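Local coordinates for LPXTG cell wall surface protein (Streptococcus gordonii, PDB 4IGB) that is a cell-wall-anchored surface protein that probably acts as an adhesin, represented here by its two N-terminal domains, at residues N71-V76 against T135-S140. Sequence-based numbering, arbitrary orientation.
Sequences NFTLKV and TVEFFS
F138 has CG between its backbone N and carbonyl carbon (chi1 77°), F139 has CG anti to N (chi1 177°), and their rings touch F72 and L74 of strand 71-75. F138 and F139 together face the single residue F72, a classic beta bulge, here interrupting an antiparallel pair in the six-stranded sheet of the N-terminal domain. The carbonyl of F72 spans the irregularity, receiving weak hydrogen bonds from the N atoms of both F138 and F139, whereas F72 N donates to F139 O at 2.8 Å. Beyond the bulge regular pairing resumes, and L74 and V136 exchange two backbone bonds. The F139 ring lies beside that of F72, planes at 46°, with F139 CD2 3.3 Å from F72 CD1; F138 crosses L74 at about a right angle, its CD2 3.5 Å from L74 CG. F111 packs edge-to-face with both F138 and F139, joining this layer to strand 103-118 of the facing sheet. On the other face, N71 and E137 meet tip to tip, but N71 ND2 is modelled a doubtfully short 2.4 Å from E137 OE2, and two acceptors, N71 OD1 and E137 OE1, approach to 3.0 Å. Nearby, T135 OG1 gives T73 OG1 a weak hydrogen bond of 3.2 Å.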
ATOM      1  N   ASN B  71     -17.007   2.651  16.015  1.00 17.33           N
ATOM      2  CA  ASN B  71     -16.034   3.080  17.011  1.00 22.25           C
ATOM      3  C   ASN B  71     -15.549   1.949  17.886  1.00 24.13           C
ATOM      4  O   ASN B  71     -16.314   1.048  18.223  1.00 21.91           O
ATOM      5  CB  ASN B  71     -16.622   4.161  17.920  1.00 14.50           C
ATOM      6  CG  ASN B  71     -15.551   4.959  18.624  1.00 19.05           C
ATOM      7  OD1 ASN B  71     -15.719   5.326  19.784  1.00 29.86           O
ATOM      8  ND2 ASN B  71     -14.440   5.227  17.938  1.00 19.03           N
ATOM      9  N   PHE B  72     -14.284   2.020  18.285  1.00 19.61           N
ATOM     10  CA  PHE B  72     -13.691   0.972  19.106  1.00 18.87           C
ATOM     11  C   PHE B  72     -12.921   1.571  20.266  1.00 17.14           C
ATOM     12  O   PHE B  72     -12.017   2.404  20.080  1.00 20.57           O
ATOM     13  CB  PHE B  72     -12.749   0.098  18.275  1.00 16.37           C
ATOM     14  CG  PHE B  72     -13.417  -0.622  17.143  1.00 17.36           C
ATOM     15  CD1 PHE B  72     -13.685   0.032  15.949  1.00 14.17           C
ATOM     16  CD2 PHE B  72     -13.751  -1.968  17.261  1.00 21.07           C
ATOM     17  CE1 PHE B  72     -14.275  -0.647  14.891  1.00 17.50           C
ATOM     18  CE2 PHE B  72     -14.360  -2.639  16.219  1.00 16.63           C
ATOM     19  CZ  PHE B  72     -14.619  -1.980  15.028  1.00 15.34           C
ATOM     20  N   THR B  73     -13.267   1.143  21.469  1.00 15.31           N
ATOM     21  CA  THR B  73     -12.532   1.582  22.644  1.00 14.13           C
ATOM     22  C   THR B  73     -12.058   0.389  23.446  1.00 20.53           C
ATOM     23  O   THR B  73     -12.475  -0.740  23.196  1.00 16.76           O
ATOM     24  CB  THR B  73     -13.400   2.489  23.540  1.00 19.82           C
ATOM     25  OG1 THR B  73     -14.441   1.712  24.138  1.00 15.97           O
ATOM     26  CG2 THR B  73     -14.009   3.649  22.716  1.00 18.77           C
ATOM     27  N   LEU B  74     -11.181   0.657  24.411  1.00 22.00           N
ATOM     28  CA  LEU B  74     -10.603  -0.360  25.271  1.00 17.60           C
ATOM     29  C   LEU B  74     -11.045  -0.129  26.719  1.00 22.81           C
ATOM     30  O   LEU B  74     -10.904   0.969  27.250  1.00 22.02           O
ATOM     31  CB  LEU B  74      -9.072  -0.310  25.173  1.00 13.54           C
ATOM     32  CG  LEU B  74      -8.479  -0.907  23.901  1.00 15.19           C
ATOM     33  CD1 LEU B  74      -7.025  -0.508  23.732  1.00 17.59           C
ATOM     34  CD2 LEU B  74      -8.636  -2.441  23.908  1.00 15.52           C
ATOM     35  N   LYS B  75     -11.590  -1.166  27.347  1.00 25.98           N
ATOM     36  CA  LYS B  75     -11.987  -1.107  28.757  1.00 30.47           C
ATOM     37  C   LYS B  75     -10.781  -1.126  29.688  1.00 30.58           C
ATOM     38  O   LYS B  75     -10.030  -2.103  29.711  1.00 29.78           O
ATOM     39  CB  LYS B  75     -12.881  -2.298  29.096  1.00 24.84           C
ATOM     40  CG  LYS B  75     -14.113  -2.397  28.215  1.00 37.14           C
ATOM     41  CD  LYS B  75     -14.785  -3.758  28.350  1.00 33.28           C
ATOM     42  CE  LYS B  75     -16.041  -3.812  27.493  1.00 40.47           C
ATOM     43  NZ  LYS B  75     -16.567  -5.193  27.331  1.00 50.15           N
ATOM     44  N   VAL B  76     -10.602  -0.070  30.477  1.00 23.46           N
ATOM     45  CA  VAL B  76      -9.453  -0.020  31.374  1.00 27.59           C
ATOM     46  C   VAL B  76      -9.781  -0.522  32.778  1.00 34.56           C
ATOM     47  O   VAL B  76     -10.940  -0.557  33.181  1.00 30.17           O
ATOM     48  CB  VAL B  76      -8.821   1.394  31.437  1.00 33.10           C
ATOM     49  CG1 VAL B  76      -8.408   1.830  30.056  1.00 29.49           C
ATOM     50  CG2 VAL B  76      -9.783   2.386  32.019  1.00 28.43           C
ATOM     51  N   THR B 135     -13.639   3.659  29.499  1.00 28.24           N
ATOM     52  CA  THR B 135     -12.893   3.175  28.345  1.00 23.33           C
ATOM     53  C   THR B 135     -11.971   4.240  27.768  1.00 32.10           C
ATOM     54  O   THR B 135     -12.050   5.419  28.133  1.00 25.62           O
ATOM     55  CB  THR B 135     -13.826   2.661  27.238  1.00 26.47           C
ATOM     56  OG1 THR B 135     -14.504   3.768  26.633  1.00 30.08           O
ATOM     57  CG2 THR B 135     -14.847   1.672  27.789  1.00 22.62           C
ATOM     58  N   VAL B 136     -11.085   3.811  26.871  1.00 20.35           N
ATOM     59  CA  VAL B 136     -10.178   4.723  26.195  1.00 19.62           C
ATOM     60  C   VAL B 136     -10.277   4.481  24.686  1.00 23.12           C
ATOM     61  O   VAL B 136     -10.341   3.337  24.227  1.00 24.48           O
ATOM     62  CB  VAL B 136      -8.720   4.541  26.691  1.00 25.15           C
ATOM     63  CG1 VAL B 136      -7.742   5.302  25.821  1.00 15.96           C
ATOM     64  CG2 VAL B 136      -8.585   4.971  28.152  1.00 29.47           C
ATOM     65  N   GLU B 137     -10.303   5.565  23.924  1.00 26.17           N
ATOM     66  CA  GLU B 137     -10.414   5.507  22.473  1.00 27.03           C
ATOM     67  C   GLU B 137      -9.134   4.940  21.846  1.00 21.53           C
ATOM     68  O   GLU B 137      -8.031   5.254  22.293  1.00 18.33           O
ATOM     69  CB  GLU B 137     -10.662   6.923  21.948  1.00 20.48           C
ATOM     70  CG  GLU B 137     -10.867   7.024  20.443  1.00 19.81           C
ATOM     71  CD  GLU B 137     -12.248   6.553  20.001  1.00 25.56           C
ATOM     72  OE1 GLU B 137     -13.221   6.675  20.781  1.00 20.72           O
ATOM     73  OE2 GLU B 137     -12.358   6.049  18.860  1.00 26.57           O
ATOM     74  N   PHE B 138      -9.264   4.114  20.814  1.00 22.23           N
ATOM     75  CA  PHE B 138      -8.074   3.762  20.037  1.00 19.77           C
ATOM     76  C   PHE B 138      -8.260   3.704  18.524  1.00 17.95           C
ATOM     77  O   PHE B 138      -7.293   3.851  17.784  1.00 16.05           O
ATOM     78  CB  PHE B 138      -7.402   2.479  20.558  1.00 17.28           C
ATOM     79  CG  PHE B 138      -8.103   1.209  20.173  1.00 19.11           C
ATOM     80  CD1 PHE B 138      -7.654   0.458  19.099  1.00 22.13           C
ATOM     81  CD2 PHE B 138      -9.198   0.746  20.903  1.00 15.64           C
ATOM     82  CE1 PHE B 138      -8.289  -0.725  18.751  1.00 20.81           C
ATOM     83  CE2 PHE B 138      -9.839  -0.430  20.552  1.00 14.77           C
ATOM     84  CZ  PHE B 138      -9.383  -1.173  19.486  1.00 15.97           C
ATOM     85  N   PHE B 139      -9.492   3.517  18.059  1.00 18.64           N
ATOM     86  CA  PHE B 139      -9.715   3.230  16.648  1.00 13.09           C
ATOM     87  C   PHE B 139     -11.148   3.478  16.207  1.00 23.40           C
ATOM     88  O   PHE B 139     -12.099   3.145  16.920  1.00 16.32           O
ATOM     89  CB  PHE B 139      -9.336   1.761  16.368  1.00 14.68           C
ATOM     90  CG  PHE B 139      -9.599   1.312  14.956  1.00 16.22           C
ATOM     91  CD1 PHE B 139      -8.785   1.734  13.913  1.00 17.62           C
ATOM     92  CD2 PHE B 139     -10.648   0.446  14.674  1.00 19.96           C
ATOM     93  CE1 PHE B 139      -9.007   1.303  12.610  1.00 15.86           C
ATOM     94  CE2 PHE B 139     -10.878   0.010  13.365  1.00 20.81           C
ATOM     95  CZ  PHE B 139     -10.064   0.444  12.340  1.00 12.26           C
ATOM     96  N   SER B 140     -11.307   4.044  15.012  1.00 14.88           N
ATOM     97  CA  SER B 140     -12.643   4.197  14.445  1.00 15.83           C
ATOM     98  C   SER B 140     -12.570   4.089  12.944  1.00 16.93           C
ATOM     99  O   SER B 140     -11.506   4.291  12.338  1.00 17.89           O
ATOM    100  CB  SER B 140     -13.296   5.535  14.849  1.00 14.92           C
ATOM    101  OG  SER B 140     -12.621   6.636  14.253  1.00 25.08           O
TER